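Local coordinates for protein Kiaa0380 (Homo sapiens, PDB 1HTJ) that probably links heterotrimeric G protein signalling to Rho GTPases, as the RGS-like domain of the guanine nucleotide exchange factor PDZ-RhoGEF, at residues V46-I51 with Q135-Y139; F62-E67 with A124-M129. The protein carries 3 engineered substitutions. The contacts are given in a common frame with arbitrary orientation. Residues are numbered along the deposited sequence.

How the contacts relate
After two short helices, 27-32 and 34-39, the chain passes through helix 41-54, supplying residues 46-51 of contact 1, and then helix 58-69, supplying residues 62-67 of contact 2. After helices 76-89 and 101-112 it enters helix 118-144. Residues 124-129 of this long helix close the inner loop by meeting 62-67, and further along residues 135-139 close the outer loop by meeting 46-51, so contact 2 is nested within contact 1. The centres of the two contacts lie about 16 Å apart, their nearest atoms about 4 Å. Helix 118-144 thus ties together two successive helices of the RGS-like domain, 135-139 crossing 46-51 nearly at right angles and 124-129 running roughly antiparallel to 62-67.

Contact 1: V46-I51 with Q135-Y139; sequences VFLRYI and QIHDY
Residues 46-51 and 135-139 are both helical, parts of helices 41-54 and 118-144 in the all-helical RGS-like domain, and cross almost perpendicularly at 98° with their axes 10.5 Å apart. The CA atoms of Tyr-50 and Tyr-139 come within 7.0 Å, and those of Ile-51 and Gln-135 within 7.7 Å. Phe-47, Tyr-50 and Tyr-139, all with chi1 t, form a buried aromatic cluster. The Tyr-139 ring lies oblique to both others, its centroid 6.0 Å from that of Phe-47 (planes at 52°) and 5.5 Å from that of Tyr-50 (38°). Phe-47 CE1 packs on Tyr-139 CB at 3.7 Å, Phe-47 CZ on Ile-136 CG1 at 3.6 Å, and Tyr-50 CB on Tyr-139 CD1 at 3.5 Å. Val-46 CG1 lies 3.7 Å from Tyr-139 CZ, beside the hydroxyl that hydrogen-bonds Glu-153. At the border of the cluster, one water bridges the helices, 2.6 Å from Tyr-50 OH and donating to Asp-138 OD2 at 2.7 Å.

Contact 2: F62-E67 with A124-M129; sequences FYLCAE and AQEAAM
Two helical segments, 62-67 of helix 58-69 and 124-129 of helix 118-144, run roughly antiparallel, with 155° between their directions and 9.6 Å between their axes. The nearest CA atoms are those of Tyr-63 and Gln-125, 5.4 Å apart.

The polar part of the contact centres on Gln-125. Its chi1 m, chi2 t conformation extends the side chain across to the other helix, where NE2 donates to Tyr-63 O at 2.9 Å and, almost linearly, to Glu-67 OE1 at 2.9 Å. Tyr-63 O also accepts the helical hydrogen bond from Glu-67 N, so the amide joins one turn of the helix at both backbone and side chain. The other carboxylate oxygen of Glu-67, OE2, forms a salt bridge with Lys-38.

Aromatic and apolar contacts make up the rest of the interface. Tyr-63, with chi1 t, presents a ring face to Gln-125 NE2, 3.7 Å from CE1. Selenomethionine Met-129 makes an oblique Met-aromatic contact, its SE 4.9 Å from the Tyr-63 ring centroid. Phe-62, also t, meets Ala-124 CB edge-on, 3.4 Å from CZ, while Ala-66 CB lies 3.6 Å from Gln-125 CG.

The arrangement is an antiparallel helix-helix packing in the helical bundle of the RGS-like domain, with alanines and aromatics packed beside an interhelical glutamine.

Contact 1: V46-I51 with Q135-Y139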
# COMPACT_ATOMS: atom_id res chain seq x y z
N VAL A 46 -4.63 8.72 -4.22
CA VAL A 46 -3.99 10.02 -4.26
C VAL A 46 -2.70 9.94 -3.41
O VAL A 46 -1.62 10.31 -3.87
CB VAL A 46 -4.93 11.12 -3.67
CG1 VAL A 46 -4.16 12.41 -3.46
CG2 VAL A 46 -6.10 11.35 -4.61
N PHE A 47 -2.83 9.46 -2.19
CA PHE A 47 -1.70 9.32 -1.29
C PHE A 47 -0.59 8.46 -1.92
O PHE A 47 0.60 8.77 -1.78
CB PHE A 47 -2.17 8.72 0.04
CG PHE A 47 -1.08 8.58 1.09
CD1 PHE A 47 -0.16 9.62 1.30
CD2 PHE A 47 -0.97 7.42 1.86
CE1 PHE A 47 0.84 9.50 2.27
CE2 PHE A 47 0.02 7.29 2.82
CZ PHE A 47 0.93 8.34 3.03
N LEU A 48 -0.99 7.40 -2.61
CA LEU A 48 -0.03 6.50 -3.24
C LEU A 48 0.73 7.18 -4.37
O LEU A 48 1.91 6.93 -4.59
CB LEU A 48 -0.76 5.24 -3.74
CG LEU A 48 -1.08 4.19 -2.66
CD1 LEU A 48 -2.02 3.14 -3.21
CD2 LEU A 48 0.22 3.53 -2.23
N ARG A 49 0.05 8.06 -5.10
CA ARG A 49 0.70 8.77 -6.19
C ARG A 49 1.85 9.60 -5.62
O ARG A 49 2.92 9.69 -6.21
CB ARG A 49 -0.32 9.66 -6.92
CG ARG A 49 -1.29 8.84 -7.76
CD ARG A 49 -2.38 9.67 -8.39
NE ARG A 49 -1.87 10.62 -9.37
CZ ARG A 49 -2.65 11.29 -10.22
NH1 ARG A 49 -3.95 11.12 -10.19
NH2 ARG A 49 -2.12 12.13 -11.10
N TYR A 50 1.62 10.21 -4.46
CA TYR A 50 2.65 11.00 -3.82
C TYR A 50 3.79 10.04 -3.45
O TYR A 50 4.95 10.29 -3.78
CB TYR A 50 2.11 11.69 -2.55
CG TYR A 50 3.22 12.16 -1.63
CD1 TYR A 50 4.09 13.19 -2.00
CD2 TYR A 50 3.48 11.48 -0.43
CE1 TYR A 50 5.19 13.54 -1.20
CE2 TYR A 50 4.57 11.81 0.37
CZ TYR A 50 5.43 12.83 -0.01
OH TYR A 50 6.55 13.10 0.76
N ILE A 51 3.45 8.95 -2.78
CA ILE A 51 4.45 7.98 -2.37
C ILE A 51 5.28 7.50 -3.56
O ILE A 51 6.51 7.62 -3.56
CB ILE A 51 3.79 6.73 -1.73
CG1 ILE A 51 2.98 7.11 -0.49
CG2 ILE A 51 4.87 5.69 -1.42
CD1 ILE A 51 3.80 7.62 0.68
N GLN A 135 5.29 9.72 6.41
CA GLN A 135 4.90 9.97 5.04
C GLN A 135 3.51 10.62 5.01
O GLN A 135 3.24 11.49 4.18
CB GLN A 135 4.88 8.66 4.23
CG GLN A 135 6.26 7.98 4.12
CD GLN A 135 6.23 6.74 3.25
OE1 GLN A 135 5.17 6.17 3.01
NE2 GLN A 135 7.40 6.30 2.79
N ILE A 136 2.64 10.20 5.92
CA ILE A 136 1.31 10.79 5.99
C ILE A 136 1.44 12.28 6.31
O ILE A 136 0.76 13.12 5.72
CB ILE A 136 0.43 10.07 7.06
CG1 ILE A 136 -0.27 8.87 6.40
CG2 ILE A 136 -0.60 11.04 7.65
CD1 ILE A 136 -1.09 8.02 7.35
N HIS A 137 2.35 12.62 7.22
CA HIS A 137 2.60 14.01 7.58
C HIS A 137 3.11 14.76 6.35
O HIS A 137 2.66 15.87 6.02
CB HIS A 137 3.64 14.08 8.71
CG HIS A 137 4.37 15.39 8.78
ND1 HIS A 137 3.78 16.56 9.20
CD2 HIS A 137 5.63 15.73 8.39
CE1 HIS A 137 4.63 17.56 9.06
NE2 HIS A 137 5.76 17.09 8.57
N ASP A 138 4.07 14.15 5.66
CA ASP A 138 4.66 14.76 4.49
C ASP A 138 3.62 15.09 3.44
O ASP A 138 3.65 16.16 2.85
CB ASP A 138 5.72 13.85 3.90
CG ASP A 138 6.91 13.73 4.79
OD1 ASP A 138 7.29 14.77 5.38
OD2 ASP A 138 7.46 12.62 4.89
N TYR A 139 2.70 14.16 3.20
CA TYR A 139 1.68 14.41 2.20
C TYR A 139 0.75 15.54 2.63
O TYR A 139 0.33 16.34 1.80
CB TYR A 139 0.86 13.17 1.87
CG TYR A 139 -0.09 13.47 0.73
CD1 TYR A 139 0.41 13.94 -0.48
CD2 TYR A 139 -1.48 13.42 0.91
CE1 TYR A 139 -0.44 14.38 -1.49
CE2 TYR A 139 -2.35 13.86 -0.11
CZ TYR A 139 -1.81 14.34 -1.30
OH TYR A 139 -2.63 14.86 -2.28
O HOH W 1 7.50 11.38 2.45

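Contact 2: F62-E67 with A124-M129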
# COMPACT_ATOMS: atom_id res chain seq x y z
N PHE A 62 3.93 -2.67 1.81
CA PHE A 62 4.06 -3.85 2.65
C PHE A 62 2.82 -3.95 3.54
O PHE A 62 2.14 -4.98 3.60
CB PHE A 62 5.31 -3.74 3.52
CG PHE A 62 5.34 -4.75 4.62
CD1 PHE A 62 5.37 -6.12 4.32
CD2 PHE A 62 5.27 -4.35 5.96
CE1 PHE A 62 5.32 -7.07 5.33
CE2 PHE A 62 5.22 -5.30 6.98
CZ PHE A 62 5.24 -6.66 6.67
N TYR A 63 2.53 -2.84 4.22
CA TYR A 63 1.39 -2.77 5.12
C TYR A 63 0.08 -3.19 4.42
O TYR A 63 -0.72 -3.97 4.97
CB TYR A 63 1.24 -1.34 5.66
CG TYR A 63 0.10 -1.17 6.61
CD1 TYR A 63 0.31 -1.13 7.98
CD2 TYR A 63 -1.21 -1.06 6.14
CE1 TYR A 63 -0.75 -1.00 8.87
CE2 TYR A 63 -2.28 -0.93 7.02
CZ TYR A 63 -2.04 -0.89 8.38
OH TYR A 63 -3.09 -0.73 9.25
N LEU A 64 -0.12 -2.67 3.21
CA LEU A 64 -1.32 -2.97 2.45
C LEU A 64 -1.39 -4.45 2.04
O LEU A 64 -2.48 -5.03 1.94
CB LEU A 64 -1.37 -2.07 1.20
CG LEU A 64 -1.63 -0.58 1.45
CD1 LEU A 64 -1.55 0.19 0.15
CD2 LEU A 64 -3.00 -0.39 2.08
N CYS A 65 -0.23 -5.04 1.79
CA CYS A 65 -0.20 -6.44 1.40
C CYS A 65 -0.46 -7.32 2.62
O CYS A 65 -1.20 -8.29 2.54
CB CYS A 65 1.14 -6.79 0.74
SG CYS A 65 1.27 -6.23 -1.00
N ALA A 66 0.14 -6.95 3.76
CA ALA A 66 -0.05 -7.69 5.01
C ALA A 66 -1.52 -7.60 5.38
O ALA A 66 -2.10 -8.54 5.92
CB ALA A 66 0.81 -7.11 6.12
N GLU A 67 -2.12 -6.45 5.09
CA GLU A 67 -3.52 -6.22 5.37
C GLU A 67 -4.36 -7.19 4.53
O GLU A 67 -5.28 -7.83 5.04
CB GLU A 67 -3.87 -4.77 5.02
CG GLU A 67 -5.17 -4.26 5.61
CD GLU A 67 -5.20 -4.31 7.13
OE1 GLU A 67 -4.12 -4.39 7.77
OE2 GLU A 67 -6.33 -4.24 7.68
N ALA A 124 4.58 -7.09 12.24
CA ALA A 124 5.43 -6.43 11.25
C ALA A 124 4.80 -5.11 10.84
O ALA A 124 5.48 -4.10 10.73
CB ALA A 124 5.64 -7.33 10.03
N GLN A 125 3.49 -5.12 10.61
CA GLN A 125 2.81 -3.90 10.23
C GLN A 125 3.14 -2.80 11.24
O GLN A 125 3.45 -1.66 10.84
CB GLN A 125 1.30 -4.12 10.18
CG GLN A 125 0.84 -4.90 8.96
CD GLN A 125 -0.66 -4.99 8.86
OE1 GLN A 125 -1.32 -5.54 9.74
NE2 GLN A 125 -1.22 -4.46 7.79
N GLU A 126 3.10 -3.12 12.53
CA GLU A 126 3.39 -2.14 13.57
C GLU A 126 4.77 -1.52 13.37
O GLU A 126 4.95 -0.32 13.60
CB GLU A 126 3.36 -2.79 14.97
CG GLU A 126 2.07 -3.49 15.32
CD GLU A 126 0.84 -2.63 15.10
OE1 GLU A 126 0.76 -1.51 15.68
OE2 GLU A 126 -0.05 -3.07 14.33
N ALA A 127 5.73 -2.32 12.94
CA ALA A 127 7.08 -1.83 12.72
C ALA A 127 7.16 -0.80 11.58
O ALA A 127 8.02 0.09 11.60
CB ALA A 127 8.02 -2.99 12.42
N ALA A 128 6.28 -0.93 10.60
CA ALA A 128 6.28 -0.02 9.46
C ALA A 128 5.50 1.27 9.71
O ALA A 128 5.69 2.25 9.00
CB ALA A 128 5.71 -0.73 8.24
N MSE A 129 4.62 1.24 10.71
CA MSE A 129 3.77 2.38 11.03
C MSE A 129 4.44 3.72 11.18
O MSE A 129 3.99 4.71 10.62
CB MSE A 129 2.94 2.09 12.27
CG MSE A 129 1.63 1.42 11.96
SE MSE A 129 0.65 2.41 10.60
CE MSE A 129 0.89 4.19 11.31